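O-methyltransferase (Coxiella burnetii, PDB 3TR6) probably transfers methyl groups from S-adenosylmethionine to hydroxyl groups of its substrates, as a metal-binding O-methyltransferase of the class I Rossmann-like fold. Local coordinates at residues A[49-59]-A[212-220]; A[91-102]-A[117-128]. One frame throughout, in Å; residues are numbered along the deposited sequence.

Contact 1 (A[49-59]-A[212-220]); sequences APEQAQLLALL and IPIGDGLTL
Gln52 crosses Ile214 and Leu218 at a slant and ends on the backbone of the turn 214-217. CG stands anti to the backbone N (chi1 -169°) and the chain runs on extended, which carries the amide to that turn. Gln52 NE2 gives a hydrogen bond to Ile214 O at 3.1 Å, with the acceptor close to the amide plane. Gly217 N reaches the same oxygen from the opposite face of the carbonyl, closing a type II' turn. Gln52 NE2 also bonds Asp173, and OE1 bonds Tyr145, so both ends of the amide are held.

Farther along the helix the contact is apolar. Leu55 and Leu218 meet tip to tip, with Leu55 CD2 3.5 Å from Leu218 CD2. Leu55 CD2 also lies 3.8 Å from Ile214 CG2. Leu59 and Leu220 repeat the end-on meeting, Leu59 CD1 being 4.1 Å from Leu220 CD2. Before Gln52, Glu51 and Ile214 lie alongside each other, pointing opposite ways, Glu51 CG 3.6 Å from Ile214 CG1. Glu51 OE2 hydrogen-bonds Tyr16 of its own chain and Thr8 of the second subunit.

This is helix-on-sheet packing of the Rossmann-like methyltransferase fold. Helix 50-63 covers strand 218-223 beside the nickel site, where Asp173 is a ligand.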
loop_
_atom_site.group_PDB
_atom_site.type_symbol
_atom_site.label_atom_id
_atom_site.label_comp_id
_atom_site.label_asym_id
_atom_site.label_seq_id
_atom_site.Cartn_x
_atom_site.Cartn_y
_atom_site.Cartn_z
ATOM N N ALA A 49 12.177 -6.287 5.667
ATOM C CA ALA A 49 11.160 -7.022 6.410
ATOM C C ALA A 49 10.308 -7.858 5.459
ATOM O O ALA A 49 9.872 -7.371 4.413
ATOM C CB ALA A 49 10.289 -6.061 7.206
ATOM N N PRO A 50 10.074 -9.128 5.816
ATOM C CA PRO A 50 9.293 -10.025 4.959
ATOM C C PRO A 50 7.962 -9.399 4.549
ATOM O O PRO A 50 7.561 -9.508 3.390
ATOM C CB PRO A 50 9.064 -11.242 5.855
ATOM C CG PRO A 50 10.233 -11.247 6.767
ATOM C CD PRO A 50 10.559 -9.803 7.031
ATOM N N GLU A 51 7.299 -8.735 5.487
ATOM C CA GLU A 51 5.992 -8.145 5.218
ATOM C C GLU A 51 6.086 -6.923 4.308
ATOM O O GLU A 51 5.192 -6.685 3.497
ATOM C CB GLU A 51 5.263 -7.792 6.518
ATOM C CG GLU A 51 5.941 -6.727 7.362
ATOM C CD GLU A 51 6.911 -7.306 8.371
ATOM O OE1 GLU A 51 7.539 -8.339 8.073
ATOM O OE2 GLU A 51 7.040 -6.732 9.471
ATOM N N GLN A 52 7.161 -6.152 4.439
ATOM C CA GLN A 52 7.350 -4.990 3.576
ATOM C C GLN A 52 7.658 -5.434 2.148
ATOM O O GLN A 52 7.137 -4.873 1.185
ATOM C CB GLN A 52 8.464 -4.080 4.094
ATOM C CG GLN A 52 8.512 -2.739 3.377
ATOM C CD GLN A 52 9.736 -1.917 3.728
ATOM O OE1 GLN A 52 10.813 -2.115 3.167
ATOM N NE2 GLN A 52 9.574 -0.979 4.656
ATOM N N ALA A 53 8.510 -6.447 2.024
ATOM C CA ALA A 53 8.858 -7.002 0.724
ATOM C C ALA A 53 7.619 -7.544 0.026
ATOM O O ALA A 53 7.469 -7.412 -1.187
ATOM C CB ALA A 53 9.894 -8.097 0.881
ATOM N N GLN A 54 6.734 -8.162 0.799
ATOM C CA GLN A 54 5.512 -8.731 0.249
ATOM C C GLN A 54 4.631 -7.650 -0.366
ATOM O O GLN A 54 3.980 -7.876 -1.387
ATOM C CB GLN A 54 4.745 -9.497 1.324
ATOM C CG GLN A 54 3.423 -10.058 0.850
ATOM C CD GLN A 54 2.843 -11.061 1.820
ATOM O OE1 GLN A 54 3.575 -11.837 2.434
ATOM N NE2 GLN A 54 1.522 -11.048 1.969
ATOM N N LEU A 55 4.618 -6.478 0.264
ATOM C CA LEU A 55 3.889 -5.330 -0.253
ATOM C C LEU A 55 4.501 -4.860 -1.566
ATOM O O LEU A 55 3.784 -4.480 -2.490
ATOM C CB LEU A 55 3.901 -4.190 0.769
ATOM C CG LEU A 55 3.531 -2.784 0.276
ATOM C CD1 LEU A 55 2.106 -2.741 -0.272
ATOM C CD2 LEU A 55 3.708 -1.766 1.394
ATOM N N LEU A 56 5.829 -4.885 -1.638
ATOM C CA LEU A 56 6.542 -4.533 -2.860
ATOM C C LEU A 56 6.156 -5.472 -3.996
ATOM O O LEU A 56 5.920 -5.038 -5.122
ATOM C CB LEU A 56 8.053 -4.589 -2.640
ATOM C CG LEU A 56 8.698 -3.536 -1.744
ATOM C CD1 LEU A 56 10.193 -3.789 -1.653
ATOM C CD2 LEU A 56 8.419 -2.136 -2.265
ATOM N N ALA A 57 6.104 -6.763 -3.690
ATOM C CA ALA A 57 5.724 -7.767 -4.675
ATOM C C ALA A 57 4.318 -7.497 -5.198
ATOM O O ALA A 57 4.053 -7.640 -6.392
ATOM C CB ALA A 57 5.815 -9.165 -4.076
ATOM N N LEU A 58 3.418 -7.103 -4.302
ATOM C CA LEU A 58 2.046 -6.804 -4.690
ATOM C C LEU A 58 1.990 -5.589 -5.614
ATOM O O LEU A 58 1.181 -5.545 -6.538
ATOM C CB LEU A 58 1.161 -6.584 -3.460
ATOM C CG LEU A 58 -0.350 -6.494 -3.718
ATOM C CD1 LEU A 58 -0.918 -7.831 -4.183
ATOM C CD2 LEU A 58 -1.086 -6.014 -2.482
ATOM N N LEU A 59 2.857 -4.611 -5.366
ATOM C CA LEU A 59 2.909 -3.409 -6.191
ATOM C C LEU A 59 3.398 -3.700 -7.606
ATOM O O LEU A 59 2.887 -3.137 -8.575
ATOM C CB LEU A 59 3.798 -2.350 -5.537
ATOM C CG LEU A 59 3.261 -1.755 -4.237
ATOM C CD1 LEU A 59 4.257 -0.767 -3.655
ATOM C CD2 LEU A 59 1.921 -1.095 -4.475
ATOM N N ILE A 212 3.561 4.344 4.464
ATOM C CA ILE A 212 3.007 3.124 5.035
ATOM C C ILE A 212 3.822 2.672 6.238
ATOM O O ILE A 212 5.037 2.497 6.140
ATOM C CB ILE A 212 2.986 1.971 4.004
ATOM C CG1 ILE A 212 2.469 2.452 2.645
ATOM C CG2 ILE A 212 2.147 0.813 4.518
ATOM C CD1 ILE A 212 0.982 2.690 2.607
ATOM N N PRO A 213 3.152 2.477 7.384
ATOM C CA PRO A 213 3.815 1.984 8.595
ATOM C C PRO A 213 4.029 0.469 8.547
ATOM O O PRO A 213 3.589 -0.255 9.436
ATOM C CB PRO A 213 2.821 2.349 9.699
ATOM C CG PRO A 213 1.498 2.281 9.025
ATOM C CD PRO A 213 1.727 2.768 7.617
ATOM N N ILE A 214 4.692 -0.002 7.498
ATOM C CA ILE A 214 5.091 -1.396 7.412
ATOM C C ILE A 214 6.608 -1.442 7.249
ATOM O O ILE A 214 7.193 -0.548 6.635
ATOM C CB ILE A 214 4.378 -2.123 6.251
ATOM C CG1 ILE A 214 4.294 -3.624 6.534
ATOM C CG2 ILE A 214 5.071 -1.844 4.927
ATOM C CD1 ILE A 214 3.424 -4.370 5.558
ATOM N N GLY A 215 7.246 -2.466 7.812
ATOM C CA GLY A 215 8.695 -2.474 7.913
ATOM C C GLY A 215 9.128 -1.268 8.725
ATOM O O GLY A 215 8.449 -0.885 9.676
ATOM N N ASP A 216 10.244 -0.652 8.354
ATOM C CA ASP A 216 10.690 0.561 9.039
ATOM C C ASP A 216 10.071 1.816 8.415
ATOM O O ASP A 216 10.657 2.902 8.446
ATOM C CB ASP A 216 12.216 0.659 9.037
ATOM C CG ASP A 216 12.729 1.742 9.969
ATOM O OD1 ASP A 216 12.169 1.889 11.075
ATOM O OD2 ASP A 216 13.687 2.449 9.592
ATOM N N GLY A 217 8.877 1.664 7.858
ATOM C CA GLY A 217 8.221 2.762 7.180
ATOM C C GLY A 217 8.546 2.726 5.701
ATOM O O GLY A 217 9.711 2.640 5.308
ATOM N N LEU A 218 7.507 2.777 4.878
ATOM C CA LEU A 218 7.687 2.732 3.441
ATOM C C LEU A 218 6.953 3.888 2.768
ATOM O O LEU A 218 5.723 3.898 2.699
ATOM C CB LEU A 218 7.203 1.392 2.887
ATOM C CG LEU A 218 7.474 1.200 1.392
ATOM C CD1 LEU A 218 8.972 1.066 1.120
ATOM C CD2 LEU A 218 6.717 -0.005 0.875
ATOM N N THR A 219 7.709 4.869 2.289
ATOM C CA THR A 219 7.120 5.974 1.544
ATOM C C THR A 219 6.945 5.586 0.085
ATOM O O THR A 219 7.868 5.070 -0.544
ATOM C CB THR A 219 7.978 7.250 1.628
ATOM O OG1 THR A 219 8.001 7.711 2.978
ATOM C CG2 THR A 219 7.402 8.351 0.746
ATOM N N LEU A 220 5.749 5.816 -0.442
ATOM C CA LEU A 220 5.490 5.597 -1.857
ATOM C C LEU A 220 5.232 6.937 -2.528
ATOM O O LEU A 220 4.425 7.728 -2.051
ATOM C CB LEU A 220 4.293 4.673 -2.053
ATOM C CG LEU A 220 4.361 3.351 -1.295
ATOM C CD1 LEU A 220 3.090 2.540 -1.506
ATOM C CD2 LEU A 220 5.589 2.554 -1.705
#

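Contact 2 (A[91-102]-A[117-128]). With SAH (S-adenosyl-L-homocysteine), chain C.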
loop_
_atom_site.group_PDB
_atom_site.type_symbol
_atom_site.label_atom_id
_atom_site.label_comp_id
_atom_site.label_asym_id
_atom_site.label_seq_id
_atom_site.Cartn_x
_atom_site.Cartn_y
_atom_site.Cartn_z
ATOM N N THR A 91 12.029 -7.149 -16.120
ATOM C CA THR A 91 13.403 -7.266 -15.655
ATOM C C THR A 91 13.653 -6.364 -14.455
ATOM O O THR A 91 12.991 -5.339 -14.283
ATOM C CB THR A 91 14.429 -6.943 -16.763
ATOM O OG1 THR A 91 14.245 -5.596 -17.227
ATOM C CG2 THR A 91 14.283 -7.916 -17.925
ATOM N N LEU A 92 14.613 -6.759 -13.626
ATOM C CA LEU A 92 14.989 -5.988 -12.454
ATOM C C LEU A 92 16.501 -5.918 -12.366
ATOM O O LEU A 92 17.180 -6.943 -12.425
ATOM C CB LEU A 92 14.413 -6.630 -11.182
ATOM C CG LEU A 92 14.629 -5.932 -9.828
ATOM C CD1 LEU A 92 13.561 -6.357 -8.829
ATOM C CD2 LEU A 92 16.031 -6.180 -9.262
ATOM N N ILE A 93 17.034 -4.710 -12.243
ATOM C CA ILE A 93 18.455 -4.553 -11.970
ATOM C C ILE A 93 18.649 -4.149 -10.516
ATOM O O ILE A 93 17.928 -3.299 -9.995
ATOM C CB ILE A 93 19.133 -3.531 -12.910
ATOM C CG1 ILE A 93 18.593 -2.126 -12.667
ATOM C CG2 ILE A 93 18.939 -3.927 -14.362
ATOM C CD1 ILE A 93 19.120 -1.116 -13.659
ATOM N N THR A 94 19.615 -4.776 -9.859
ATOM C CA THR A 94 19.839 -4.541 -8.442
ATOM C C THR A 94 21.232 -3.964 -8.208
ATOM O O THR A 94 22.208 -4.404 -8.812
ATOM C CB THR A 94 19.635 -5.830 -7.623
ATOM O OG1 THR A 94 19.897 -5.569 -6.241
ATOM C CG2 THR A 94 20.551 -6.940 -8.116
ATOM N N CYS A 95 21.314 -2.971 -7.330
ATOM C CA CYS A 95 22.554 -2.234 -7.136
ATOM C C CYS A 95 23.145 -2.442 -5.751
ATOM O O CYS A 95 22.437 -2.413 -4.748
ATOM C CB CYS A 95 22.319 -0.741 -7.361
ATOM S SG CYS A 95 21.448 -0.347 -8.881
ATOM N N ASP A 96 24.456 -2.643 -5.713
ATOM C CA ASP A 96 25.192 -2.705 -4.463
ATOM C C ASP A 96 26.673 -2.562 -4.775
ATOM O O ASP A 96 27.077 -2.592 -5.937
ATOM C CB ASP A 96 24.915 -4.018 -3.727
ATOM C CG ASP A 96 25.095 -3.893 -2.221
ATOM O OD1 ASP A 96 26.112 -3.317 -1.782
ATOM O OD2 ASP A 96 24.211 -4.361 -1.472
ATOM N N VAL A 97 27.481 -2.404 -3.736
ATOM C CA VAL A 97 28.916 -2.254 -3.915
ATOM C C VAL A 97 29.651 -3.370 -3.177
ATOM O O VAL A 97 30.872 -3.491 -3.266
ATOM C CB VAL A 97 29.392 -0.889 -3.400
ATOM C CG1 VAL A 97 29.373 -0.867 -1.882
ATOM C CG2 VAL A 97 30.784 -0.573 -3.929
ATOM N N ASP A 98 28.894 -4.193 -2.458
ATOM C CA ASP A 98 29.469 -5.242 -1.623
ATOM C C ASP A 98 29.463 -6.594 -2.332
ATOM O O ASP A 98 28.405 -7.117 -2.680
ATOM C CB ASP A 98 28.707 -5.333 -0.297
ATOM C CG ASP A 98 29.367 -6.271 0.697
ATOM O OD1 ASP A 98 30.343 -5.851 1.353
ATOM O OD2 ASP A 98 28.906 -7.425 0.830
ATOM N N GLU A 99 30.650 -7.160 -2.534
ATOM C CA GLU A 99 30.787 -8.411 -3.275
ATOM C C GLU A 99 30.322 -9.627 -2.484
ATOM O O GLU A 99 29.693 -10.530 -3.035
ATOM C CB GLU A 99 32.235 -8.617 -3.712
ATOM C CG GLU A 99 32.823 -7.439 -4.455
ATOM C CD GLU A 99 34.151 -7.770 -5.102
ATOM O OE1 GLU A 99 34.624 -8.916 -4.935
ATOM O OE2 GLU A 99 34.718 -6.885 -5.779
ATOM N N LYS A 100 30.641 -9.648 -1.194
ATOM C CA LYS A 100 30.328 -10.798 -0.354
ATOM C C LYS A 100 28.830 -11.088 -0.329
ATOM O O LYS A 100 28.405 -12.214 -0.583
ATOM C CB LYS A 100 30.855 -10.584 1.068
ATOM C CG LYS A 100 30.737 -11.804 1.972
ATOM C CD LYS A 100 31.003 -11.437 3.430
ATOM C CE LYS A 100 30.736 -12.612 4.365
ATOM N NZ LYS A 100 30.664 -12.188 5.798
ATOM N N SER A 101 28.032 -10.067 -0.029
ATOM C CA SER A 101 26.587 -10.235 0.081
ATOM C C SER A 101 25.906 -10.498 -1.265
ATOM O O SER A 101 24.999 -11.325 -1.353
ATOM C CB SER A 101 25.949 -9.032 0.777
ATOM O OG SER A 101 26.225 -7.829 0.091
ATOM N N THR A 102 26.343 -9.801 -2.309
ATOM C CA THR A 102 25.736 -9.960 -3.626
ATOM C C THR A 102 26.017 -11.339 -4.217
ATOM O O THR A 102 25.241 -11.845 -5.029
ATOM C CB THR A 102 26.183 -8.865 -4.615
ATOM O OG1 THR A 102 27.612 -8.831 -4.685
ATOM C CG2 THR A 102 25.669 -7.502 -4.168
ATOM N N LYS A 117 15.985 -12.625 -15.384
ATOM C CA LYS A 117 15.228 -11.422 -15.060
ATOM C C LYS A 117 16.006 -10.431 -14.206
ATOM O O LYS A 117 15.820 -9.221 -14.333
ATOM C CB LYS A 117 13.906 -11.778 -14.381
ATOM C CG LYS A 117 12.887 -12.386 -15.324
ATOM C CD LYS A 117 11.588 -12.698 -14.608
ATOM C CE LYS A 117 10.567 -13.275 -15.567
ATOM N NZ LYS A 117 9.298 -13.615 -14.873
ATOM N N ILE A 118 16.878 -10.936 -13.336
ATOM C CA ILE A 118 17.642 -10.065 -12.450
ATOM C C ILE A 118 19.080 -9.904 -12.922
ATOM O O ILE A 118 19.736 -10.880 -13.278
ATOM C CB ILE A 118 17.642 -10.571 -10.988
ATOM C CG1 ILE A 118 16.209 -10.741 -10.480
ATOM C CG2 ILE A 118 18.425 -9.615 -10.097
ATOM C CD1 ILE A 118 16.124 -11.234 -9.063
ATOM N N GLY A 119 19.558 -8.663 -12.930
ATOM C CA GLY A 119 20.933 -8.369 -13.281
ATOM C C GLY A 119 21.601 -7.485 -12.246
ATOM O O GLY A 119 21.106 -6.404 -11.921
ATOM N N LEU A 120 22.735 -7.946 -11.728
ATOM C CA LEU A 120 23.472 -7.217 -10.705
ATOM C C LEU A 120 24.368 -6.132 -11.293
ATOM O O LEU A 120 25.214 -6.403 -12.145
ATOM C CB LEU A 120 24.317 -8.182 -9.872
ATOM C CG LEU A 120 25.368 -7.548 -8.959
ATOM C CD1 LEU A 120 24.725 -6.613 -7.940
ATOM C CD2 LEU A 120 26.189 -8.617 -8.259
ATOM N N ARG A 121 24.177 -4.901 -10.831
ATOM C CA ARG A 121 25.076 -3.811 -11.174
ATOM C C ARG A 121 25.956 -3.501 -9.967
ATOM O O ARG A 121 25.546 -2.787 -9.054
ATOM C CB ARG A 121 24.287 -2.570 -11.591
ATOM C CG ARG A 121 23.327 -2.800 -12.757
ATOM C CD ARG A 121 24.056 -3.083 -14.070
ATOM N NE ARG A 121 23.124 -3.498 -15.117
ATOM C CZ ARG A 121 22.856 -4.766 -15.423
ATOM N NH1 ARG A 121 23.460 -5.752 -14.773
ATOM N NH2 ARG A 121 21.990 -5.051 -16.386
ATOM N N LEU A 122 27.167 -4.047 -9.966
ATOM C CA LEU A 122 28.070 -3.898 -8.834
ATOM C C LEU A 122 28.939 -2.646 -8.951
ATOM O O LEU A 122 29.974 -2.653 -9.612
ATOM C CB LEU A 122 28.941 -5.143 -8.691
ATOM C CG LEU A 122 29.746 -5.264 -7.399
ATOM C CD1 LEU A 122 28.835 -5.107 -6.190
ATOM C CD2 LEU A 122 30.497 -6.587 -7.342
ATOM N N SER A 123 28.496 -1.575 -8.300
ATOM C CA SER A 123 29.231 -0.320 -8.243
ATOM C C SER A 123 28.359 0.687 -7.511
ATOM O O SER A 123 27.178 0.431 -7.301
ATOM C CB SER A 123 29.568 0.183 -9.650
ATOM O OG SER A 123 28.606 1.122 -10.107
ATOM N N PRO A 124 28.933 1.830 -7.110
ATOM C CA PRO A 124 28.107 2.838 -6.438
ATOM C C PRO A 124 26.805 3.074 -7.196
ATOM O O PRO A 124 26.835 3.253 -8.411
ATOM C CB PRO A 124 28.988 4.089 -6.483
ATOM C CG PRO A 124 30.383 3.555 -6.457
ATOM C CD PRO A 124 30.342 2.254 -7.228
ATOM N N ALA A 125 25.679 3.063 -6.487
ATOM C CA ALA A 125 24.374 3.271 -7.112
ATOM C C ALA A 125 24.334 4.617 -7.828
ATOM O O ALA A 125 23.734 4.755 -8.892
ATOM C CB ALA A 125 23.273 3.190 -6.071
ATOM N N LYS A 126 24.981 5.603 -7.219
ATOM C CA LYS A 126 25.171 6.919 -7.812
ATOM C C LYS A 126 25.657 6.814 -9.261
ATOM O O LYS A 126 25.168 7.519 -10.146
ATOM C CB LYS A 126 26.179 7.698 -6.962
ATOM C CG LYS A 126 26.512 9.091 -7.437
ATOM C CD LYS A 126 27.617 9.675 -6.565
ATOM C CE LYS A 126 28.007 11.078 -7.011
ATOM N NZ LYS A 126 29.104 11.645 -6.175
ATOM N N ASP A 127 26.615 5.920 -9.498
ATOM C CA ASP A 127 27.199 5.742 -10.825
ATOM C C ASP A 127 26.266 4.993 -11.772
ATOM O O ASP A 127 26.083 5.397 -12.918
ATOM C CB ASP A 127 28.543 5.011 -10.729
ATOM C CG ASP A 127 29.583 5.796 -9.949
ATOM O OD1 ASP A 127 29.421 7.028 -9.803
ATOM O OD2 ASP A 127 30.566 5.182 -9.487
ATOM N N THR A 128 25.688 3.898 -11.288
ATOM C CA THR A 128 24.749 3.104 -12.073
ATOM C C THR A 128 23.565 3.945 -12.546
ATOM O O THR A 128 23.113 3.812 -13.682
ATOM C CB THR A 128 24.230 1.904 -11.267
ATOM O OG1 THR A 128 25.331 1.065 -10.897
ATOM C CG2 THR A 128 23.236 1.094 -12.087
HETATM N N SAH C . 16.987 -4.276 0.087
HETATM C CA SAH C . 18.029 -4.992 0.771
HETATM C CB SAH C . 18.642 -4.157 1.881
HETATM C CG SAH C . 20.058 -3.676 1.662
HETATM S SD SAH C . 20.878 -2.883 3.037
HETATM C C SAH C . 17.480 -6.252 1.346
HETATM O O SAH C . 18.116 -6.837 2.266
HETATM O OXT SAH C . 16.398 -6.735 0.927
HETATM C "C5'" SAH C . 22.026 -1.656 2.432
HETATM C "C4'" SAH C . 22.859 -2.031 1.328
HETATM O "O4'" SAH C . 23.310 -0.824 0.622
HETATM C "C3'" SAH C . 24.081 -2.710 1.807
HETATM O "O3'" SAH C . 24.162 -3.948 1.231
HETATM C "C2'" SAH C . 25.197 -1.863 1.359
HETATM O "O2'" SAH C . 26.248 -2.634 0.928
HETATM C "C1'" SAH C . 24.617 -1.102 0.225
HETATM N N9 SAH C . 25.304 0.132 -0.142
HETATM C C8 SAH C . 25.895 1.006 0.688
HETATM N N7 SAH C . 26.399 2.004 -0.056
HETATM C C5 SAH C . 26.129 1.767 -1.355
HETATM C C6 SAH C . 26.404 2.445 -2.546
HETATM N N6 SAH C . 27.126 3.678 -2.537
HETATM N N1 SAH C . 25.978 1.916 -3.706
HETATM C C2 SAH C . 25.302 0.760 -3.732
HETATM N N3 SAH C . 25.024 0.085 -2.610
HETATM C C4 SAH C . 25.424 0.564 -1.414
#
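Leu122 lies across the end of strand 91-96. Leu122 CB is 4.2 Å from Asp96 O. A chi1 of -168° turns CG away from the backbone N and keeps it beside the Asp96 carbonyl. Leu122 CD1 lies nearest Asp96 O and also meets Val97 C at 3.6 Å. Leu122 CD2 meets Glu99 CG at 3.8 Å, the two side chains crossing at about a right angle.

Leu120 CD2 packs on Thr102 CB at 3.7 Å, so both leucines lean on the start of helix 99-111. The strands pair in parallel through five backbone hydrogen bonds, from Leu92 N to Lys117 O up to Ser123 N to Asp96 O. On the side of Ile93 and Cys95, Ile93 CG2 covers one face of the Arg121 guanidinium.

Asp96 grips the ribose of S-adenosylhomocysteine. Asp96 OD1 accepts from ribose O2' at 2.8 Å, and Asp96 OD2 from ribose O3' at 2.7 Å. The backbone N of Val97 and Asp98 also bond OD1, and Phe74 N bonds OD2. Ala125 N bonds the adenine N1 at 3.0 Å.

An acidic residue ending the second strand of the sheet, the first of this beta-alpha-beta unit, and holding the ribose hydroxyls is characteristic of class I methyltransferases.

In the fold
Both contacts reach the same seven-stranded sheet. Contact 1 is buried near the centre of the chain and packs a helix against strand 218-223. Contact 2 is partly buried and joins neighbouring strands at the sheet margin, where 118-122 is an outermost strand within the chain. Contact 1 combines leucine and isoleucine packing with one inserted glutamine, which gives the one hydrogen bond across. Contact 2 rests on backbone bonds between parallel strands, with leucines packing on helix 99-111. It is nested in the chain loop closed by contact 1. Their centres are about 21 Å apart. Contact 1 borders the nickel site and the second subunit, while contact 2 holds the ribose and adenine of the cofactor product.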